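Local coordinates for protein alcohol dehydrogenase, zinc-containing (Thermotoga maritima, PDB 1VJ0) that binds zinc and probably works as an oxidoreductase of the medium-chain alcohol dehydrogenase type, at residues E192-K197 with R216-E221; N222-A227 with K257-I262; L288-F293 with V315-T320. All coordinates share one frame; numbering follows the deposited sequence.

Contact 1. Residues E192-K197 with R216-E221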
# COMPACT_ATOMS: atom_id res chain seq x y z
N GLU A 192 0.98 -5.62 5.14
CA GLU A 192 2.41 -5.79 5.45
C GLU A 192 2.78 -7.25 5.13
O GLU A 192 1.91 -8.08 4.87
CB GLU A 192 2.69 -5.58 6.97
CG GLU A 192 2.45 -4.21 7.55
CD GLU A 192 3.37 -3.15 6.99
OE1 GLU A 192 4.62 -3.36 6.91
OE2 GLU A 192 2.83 -2.09 6.61
N SER A 193 4.07 -7.56 5.18
CA SER A 193 4.50 -8.97 5.21
C SER A 193 4.10 -9.66 6.52
O SER A 193 3.90 -9.01 7.53
CB SER A 193 5.99 -9.10 4.94
OG SER A 193 6.76 -9.38 6.07
N PHE A 194 3.96 -10.99 6.46
CA PHE A 194 3.68 -11.82 7.61
C PHE A 194 4.93 -12.22 8.42
O PHE A 194 4.82 -12.81 9.48
CB PHE A 194 2.86 -13.04 7.16
CG PHE A 194 1.42 -12.71 6.91
CD1 PHE A 194 0.54 -12.66 7.96
CD2 PHE A 194 0.98 -12.37 5.65
CE1 PHE A 194 -0.82 -12.27 7.76
CE2 PHE A 194 -0.35 -11.99 5.43
CZ PHE A 194 -1.25 -11.95 6.50
N ALA A 195 6.11 -11.78 7.99
CA ALA A 195 7.33 -12.03 8.75
C ALA A 195 7.23 -11.46 10.16
O ALA A 195 6.87 -10.28 10.36
CB ALA A 195 8.49 -11.43 8.08
N GLY A 196 7.57 -12.28 11.12
CA GLY A 196 7.49 -11.92 12.52
C GLY A 196 6.06 -11.79 13.06
O GLY A 196 5.89 -11.32 14.22
N LYS A 197 5.04 -12.15 12.28
CA LYS A 197 3.69 -11.93 12.72
C LYS A 197 3.05 -13.20 13.36
O LYS A 197 3.40 -14.34 13.04
CB LYS A 197 2.78 -11.39 11.59
CG LYS A 197 3.35 -10.12 10.87
CD LYS A 197 3.26 -8.91 11.75
CE LYS A 197 3.92 -7.71 11.13
NZ LYS A 197 3.25 -7.37 9.82
N ARG A 216 1.40 -20.07 6.88
CA ARG A 216 2.75 -20.67 6.90
C ARG A 216 3.52 -20.28 5.62
O ARG A 216 4.66 -19.86 5.69
CB ARG A 216 2.66 -22.19 7.00
CG ARG A 216 2.53 -22.76 8.39
CD ARG A 216 3.91 -23.03 9.12
NE ARG A 216 4.38 -21.83 9.81
CZ ARG A 216 4.22 -21.55 11.10
NH1 ARG A 216 3.58 -22.39 11.90
NH2 ARG A 216 4.70 -20.41 11.60
N SER A 217 2.88 -20.39 4.47
CA SER A 217 3.53 -20.13 3.20
C SER A 217 3.98 -18.69 2.98
O SER A 217 4.98 -18.47 2.30
CB SER A 217 2.62 -20.57 2.05
OG SER A 217 2.34 -21.94 2.18
N LEU A 218 3.26 -17.75 3.57
CA LEU A 218 3.58 -16.31 3.49
C LEU A 218 4.59 -15.88 4.56
O LEU A 218 5.05 -14.75 4.56
CB LEU A 218 2.31 -15.49 3.60
CG LEU A 218 1.28 -15.74 2.49
CD1 LEU A 218 0.05 -14.90 2.68
CD2 LEU A 218 1.90 -15.49 1.12
N GLY A 219 4.94 -16.79 5.45
CA GLY A 219 6.04 -16.58 6.36
C GLY A 219 5.66 -16.11 7.75
O GLY A 219 6.51 -15.57 8.47
N ALA A 220 4.42 -16.37 8.17
CA ALA A 220 4.01 -16.02 9.54
C ALA A 220 4.90 -16.70 10.54
O ALA A 220 5.32 -17.84 10.33
CB ALA A 220 2.58 -16.43 9.81
N GLU A 221 5.15 -16.02 11.65
CA GLU A 221 5.97 -16.62 12.68
C GLU A 221 5.21 -17.64 13.53
O GLU A 221 5.73 -18.74 13.84
CB GLU A 221 6.55 -15.53 13.58
CG GLU A 221 7.51 -16.08 14.61
CD GLU A 221 8.12 -14.96 15.44
OE1 GLU A 221 8.80 -14.09 14.86
OE2 GLU A 221 7.89 -14.94 16.67
O HOH W 1 4.53 -12.12 3.99
O HOH W 2 8.44 -14.92 10.38

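Contact 2. Residues N222-A227 with K257-I262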
# COMPACT_ATOMS: atom_id res chain seq x y z
N ASN A 222 4.04 -17.25 13.98
CA ASN A 222 3.20 -18.14 14.78
C ASN A 222 1.81 -18.27 14.17
O ASN A 222 1.20 -17.29 13.74
CB ASN A 222 3.00 -17.58 16.21
CG ASN A 222 4.27 -17.32 16.93
OD1 ASN A 222 4.53 -16.19 17.39
ND2 ASN A 222 5.07 -18.32 17.06
N VAL A 223 1.31 -19.50 14.13
CA VAL A 223 -0.04 -19.77 13.60
C VAL A 223 -0.85 -20.52 14.67
O VAL A 223 -0.42 -21.60 15.16
CB VAL A 223 -0.03 -20.55 12.26
CG1 VAL A 223 -1.48 -20.90 11.83
CG2 VAL A 223 0.70 -19.75 11.16
N ILE A 224 -1.92 -19.90 15.14
CA ILE A 224 -2.74 -20.48 16.21
C ILE A 224 -4.14 -20.67 15.67
O ILE A 224 -4.69 -19.76 15.03
CB ILE A 224 -2.81 -19.52 17.43
CG1 ILE A 224 -1.41 -19.34 18.04
CG2 ILE A 224 -3.85 -20.00 18.51
CD1 ILE A 224 -1.08 -17.88 18.25
N VAL A 225 -4.72 -21.86 15.93
CA VAL A 225 -6.11 -22.15 15.54
C VAL A 225 -7.02 -22.39 16.76
O VAL A 225 -6.65 -23.11 17.67
CB VAL A 225 -6.16 -23.39 14.64
CG1 VAL A 225 -7.61 -23.71 14.24
CG2 VAL A 225 -5.30 -23.15 13.40
N ILE A 226 -8.20 -21.74 16.76
CA ILE A 226 -9.20 -21.89 17.81
C ILE A 226 -10.44 -22.50 17.14
O ILE A 226 -10.96 -21.95 16.16
CB ILE A 226 -9.58 -20.54 18.47
CG1 ILE A 226 -8.34 -19.86 19.03
CG2 ILE A 226 -10.66 -20.78 19.57
CD1 ILE A 226 -8.56 -18.48 19.53
N ALA A 227 -10.85 -23.63 17.64
CA ALA A 227 -12.04 -24.36 17.17
C ALA A 227 -12.57 -25.28 18.27
O ALA A 227 -11.99 -25.37 19.36
CB ALA A 227 -11.72 -25.17 15.91
N LYS A 257 -5.02 -15.38 27.41
CA LYS A 257 -3.72 -15.51 28.08
C LYS A 257 -2.70 -16.25 27.21
O LYS A 257 -1.56 -15.80 27.10
CB LYS A 257 -3.85 -16.20 29.43
CG LYS A 257 -2.49 -16.56 30.12
N ALA A 258 -3.11 -17.35 26.58
CA ALA A 258 -2.25 -18.09 25.71
C ALA A 258 -1.74 -17.24 24.56
O ALA A 258 -0.56 -17.28 24.24
CB ALA A 258 -2.95 -19.31 25.15
N ILE A 259 -2.62 -16.47 23.94
CA ILE A 259 -2.20 -15.62 22.84
C ILE A 259 -1.35 -14.47 23.36
O ILE A 259 -0.37 -14.11 22.74
CB ILE A 259 -3.43 -15.13 22.03
CG1 ILE A 259 -3.88 -16.21 21.05
CG2 ILE A 259 -3.08 -14.01 21.13
CD1 ILE A 259 -4.83 -17.09 21.51
N MET A 260 -1.73 -13.87 24.48
CA MET A 260 -0.92 -12.80 25.06
C MET A 260 0.51 -13.28 25.40
O MET A 260 1.47 -12.58 25.14
CB MET A 260 -1.62 -12.20 26.30
CG MET A 260 -2.88 -11.38 26.05
SD MET A 260 -2.72 -10.13 24.75
CE MET A 260 -4.41 -9.77 24.17
N ASP A 261 0.66 -14.50 25.90
CA ASP A 261 1.99 -15.03 26.25
C ASP A 261 2.92 -15.16 25.01
O ASP A 261 4.09 -14.79 25.05
CB ASP A 261 1.87 -16.42 26.94
CG ASP A 261 1.31 -16.33 28.36
OD1 ASP A 261 1.27 -15.21 28.97
OD2 ASP A 261 0.89 -17.36 28.96
N ILE A 262 2.38 -15.67 23.93
CA ILE A 262 3.11 -15.82 22.70
C ILE A 262 3.47 -14.49 22.05
O ILE A 262 4.36 -14.50 21.24
CB ILE A 262 2.22 -16.65 21.73
CG1 ILE A 262 2.21 -18.10 22.18
CG2 ILE A 262 2.64 -16.59 20.29
CD1 ILE A 262 1.12 -18.87 21.49

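Contact 3. Residues L288-F293 with V315-T320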
# COMPACT_ATOMS: atom_id res chain seq x y z
N LEU A 288 -7.11 -9.34 19.50
CA LEU A 288 -6.42 -8.53 18.51
C LEU A 288 -5.53 -7.47 19.21
O LEU A 288 -5.98 -6.79 20.16
CB LEU A 288 -7.48 -7.86 17.62
CG LEU A 288 -7.07 -7.27 16.26
CD1 LEU A 288 -6.56 -8.33 15.34
CD2 LEU A 288 -8.29 -6.54 15.65
N ARG A 289 -4.27 -7.32 18.76
CA ARG A 289 -3.47 -6.24 19.29
C ARG A 289 -3.97 -4.90 18.80
O ARG A 289 -4.73 -4.79 17.81
CB ARG A 289 -2.01 -6.37 18.94
CG ARG A 289 -1.61 -6.16 17.50
CD ARG A 289 -0.10 -5.73 17.40
NE ARG A 289 0.42 -5.70 16.04
CZ ARG A 289 0.48 -4.62 15.26
NH1 ARG A 289 -0.02 -3.45 15.65
NH2 ARG A 289 1.07 -4.69 14.09
N ARG A 290 -3.58 -3.91 19.55
CA ARG A 290 -3.70 -2.52 19.10
C ARG A 290 -2.97 -2.41 17.77
O ARG A 290 -1.82 -2.78 17.70
CB ARG A 290 -3.10 -1.60 20.13
CG ARG A 290 -3.99 -1.47 21.34
CD ARG A 290 -3.55 -0.37 22.24
NE ARG A 290 -4.31 0.85 21.98
CZ ARG A 290 -3.84 2.07 22.20
NH1 ARG A 290 -2.58 2.26 22.65
NH2 ARG A 290 -4.60 3.13 21.95
N GLY A 291 -3.65 -1.92 16.76
CA GLY A 291 -3.14 -1.80 15.37
C GLY A 291 -3.34 -3.06 14.54
O GLY A 291 -2.95 -3.09 13.37
N GLY A 292 -3.95 -4.08 15.14
CA GLY A 292 -4.20 -5.37 14.51
C GLY A 292 -5.19 -5.38 13.34
O GLY A 292 -5.98 -4.41 13.14
N PHE A 293 -5.15 -6.48 12.58
CA PHE A 293 -5.98 -6.66 11.38
C PHE A 293 -6.84 -7.91 11.45
O PHE A 293 -6.39 -9.00 11.71
CB PHE A 293 -5.03 -6.67 10.17
CG PHE A 293 -5.69 -6.48 8.85
CD1 PHE A 293 -6.40 -7.50 8.28
CD2 PHE A 293 -5.52 -5.31 8.16
CE1 PHE A 293 -6.98 -7.34 7.04
CE2 PHE A 293 -6.07 -5.16 6.90
CZ PHE A 293 -6.82 -6.19 6.36
N VAL A 315 -11.96 1.88 17.94
CA VAL A 315 -11.26 3.18 18.07
C VAL A 315 -9.99 3.07 18.93
O VAL A 315 -8.82 3.35 18.48
CB VAL A 315 -12.22 4.25 18.60
CG1 VAL A 315 -11.50 5.60 18.83
CG2 VAL A 315 -13.41 4.38 17.68
N LEU A 316 -10.18 2.67 20.18
CA LEU A 316 -9.05 2.59 21.11
C LEU A 316 -7.99 1.59 20.59
O LEU A 316 -6.75 1.77 20.75
CB LEU A 316 -9.55 2.16 22.48
CG LEU A 316 -8.48 2.13 23.57
CD1 LEU A 316 -7.94 3.55 23.78
CD2 LEU A 316 -9.10 1.60 24.86
N LYS A 317 -8.48 0.52 19.98
CA LYS A 317 -7.58 -0.43 19.33
C LYS A 317 -6.93 0.02 18.02
O LYS A 317 -6.02 -0.64 17.56
CB LYS A 317 -8.32 -1.75 19.10
CG LYS A 317 -7.55 -2.87 19.58
CD LYS A 317 -8.23 -4.19 19.39
CE LYS A 317 -8.88 -4.66 20.67
NZ LYS A 317 -8.05 -5.56 21.44
N ASN A 318 -7.39 1.09 17.38
CA ASN A 318 -6.93 1.44 16.04
C ASN A 318 -6.92 0.18 15.13
O ASN A 318 -5.97 -0.06 14.36
CB ASN A 318 -5.59 2.17 16.13
CG ASN A 318 -5.29 3.04 14.91
OD1 ASN A 318 -5.46 4.26 14.94
ND2 ASN A 318 -4.76 2.41 13.84
N ALA A 319 -8.00 -0.60 15.23
CA ALA A 319 -8.10 -1.90 14.58
C ALA A 319 -8.67 -1.80 13.18
O ALA A 319 -9.46 -0.93 12.89
CB ALA A 319 -9.01 -2.85 15.41
N THR A 320 -8.23 -2.67 12.29
CA THR A 320 -8.86 -2.82 10.98
C THR A 320 -9.69 -4.09 11.00
O THR A 320 -9.16 -5.19 11.29
CB THR A 320 -7.80 -2.91 9.85
OG1 THR A 320 -6.99 -1.72 9.85
CG2 THR A 320 -8.44 -2.91 8.47
O HOH W 3 -3.01 0.23 12.55

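Contact 1. Residues E192-K197 with R216-E221
One direct hydrogen bond joins the two backbones: Glu221 N donates to Lys197 O at 2.8 Å, in the carbonyl plane but bent to 133° at the hydrogen. Two waters bridge them, each accepting from an N-H of one side and donating to a carbonyl of the other: Phe194 N to Leu218 O, and Gly196 N to Gly219 O. Between them Ala220 CA turns its hydrogen almost straight at Phe194 O, 3.3 Å away.

These are approaches to neighbouring strands of the Rossmann-type sheet. A type II turn from Phe194 to Lys197 leads into strand 198-202, and helix 206-217 ends in a Schellman motif, with Gly219 at positive phi, before strand 222-227.

The main apolar pair is Phe194 and Leu218, side by side, with Phe194 CD2 4.0 Å from both CB and CD1 of Leu218. The ring also meets Tyr190, Phe187 and Phe270.

Glu221 has CG anti to the backbone N (chi1 -176°), and the extended chain lays OE1 3.4 Å from Gly196 CA; OE1 is hydrogen-bonded to Ser337 of the second subunit. Arg216 NH2 reaches forward past the helix end to Ala220 O at 2.9 Å, from above the carbonyl plane, while NH1 salt-bridges Asp242.

Contact 2. Residues N222-A227 with K257-I262
Strand 222-227 and the last turns of helix 252-262 run antiparallel, at 179° between their short axes, which come no closer than 11.0 Å. The gap is bridged by side chains alone, with no hydrogen bond across it. The nearest CA pairs are Ile224 with Ile259 at 8.2 Å and Asn222 with Ile262 at 8.3 Å, so three residues on the helix answer two on the strand. Asn222, Ile224 and Ile226 aim their CB atoms at the helix; Val223 and Val225 point to the other face of the sheet, where Val225 packs on Val212 of helix 206-217 and on helix 230-238.

Ile224 sits in the middle of the contact. With CG1 anti to the carbonyl carbon and chi2 turned to 131°, CD1 meets Ile262 CD1 tip to tip at 4.0 Å. The same CD1 lies 4.3 Å from Ile259 CG1, so a single methyl touches residues three apart on the helix. Further along the strand, Ile226 CD1 makes a looser contact with Ile259 CD1 at 4.4 Å. At the other end Asn222 and Ile262 slide past each other in opposite directions, and Ile262 CG2 comes to 3.5 Å from Asn222 OD1. That oxygen is hydrogen-bonded to Thr198 OG1 on the adjoining strand, so, though beside a methyl, it has a polar partner on the sheet.

Leu243 and Leu245 of strand 243-246 and Val200 of strand 198-202 extend the apolar layer. A helix laid antiparallel along a parallel sheet through branched aliphatic side chains is typical of the Rossmann-type alpha/beta fold, here in the family's probable nucleotide-binding domain.

Contact 3. Residues L288-F293 with V315-T320
The guanidinium of Arg290 meets the other segment at its edge, near its own plane: NE and NH2 both bond Leu316 O, at 2.9 and 2.8 Å, a side-on grip on one carbonyl oxygen. NH2 lies in the carbonyl plane, whereas NE stands above it. A bend at chi3 (97°) brings the group round. Replacing Arg290 by an alanine would remove both bonds to Leu316 O and would probably weaken the tie between the 315-318 turn and the 289-292 turn. The Phe293 ring meets Thr320 obliquely, Phe293 CE2 lying 3.6 Å from Thr320 CG2.

Lys317, bent at chi3 and chi4, curls back so that NZ reaches Leu288 O at 2.7 Å. Its own carbonyl oxygen takes Gly291 N at 2.8 Å, almost along the C=O axis.

Gly291, at positive phi in the type II turn from Arg289 to Gly292, lets the chain turn into strand 292-296. Thr320 N bonds Gly292 O, nearly straight at 173°, and begins the parallel pairing of strands 292-296 and 320-323, the latter reached from helix 310-315 through a short loop. Phe293 bonds through its backbone to strand 268-273, while Thr320 pairs antiparallel with a strand of the third subunit, continuing the sheet.

All three contacts lie at the parallel sheet, six strands within the chain: contacts 2 and 3 include its strands, contact 1 the loops leading into them. Contact 3 sits at the strand that is outermost within the chain. Contacts 1 and 3 rely on backbone bonds and glycine turns, with two well-bonded bridging waters in contact 1 and charged side chains gripping carbonyls in contact 3. Contact 2 instead lays a helix on the sheet and is almost wholly aliphatic. Contacts 1 and 2 meet directly, Lys197 O lying 3.1 Å from Asn222 N; contact 3 touches neither. Most touching residues are buried in each, but contacts 1 and 3 border the second and third subunits respectively, whereas contact 2 meets no other chain.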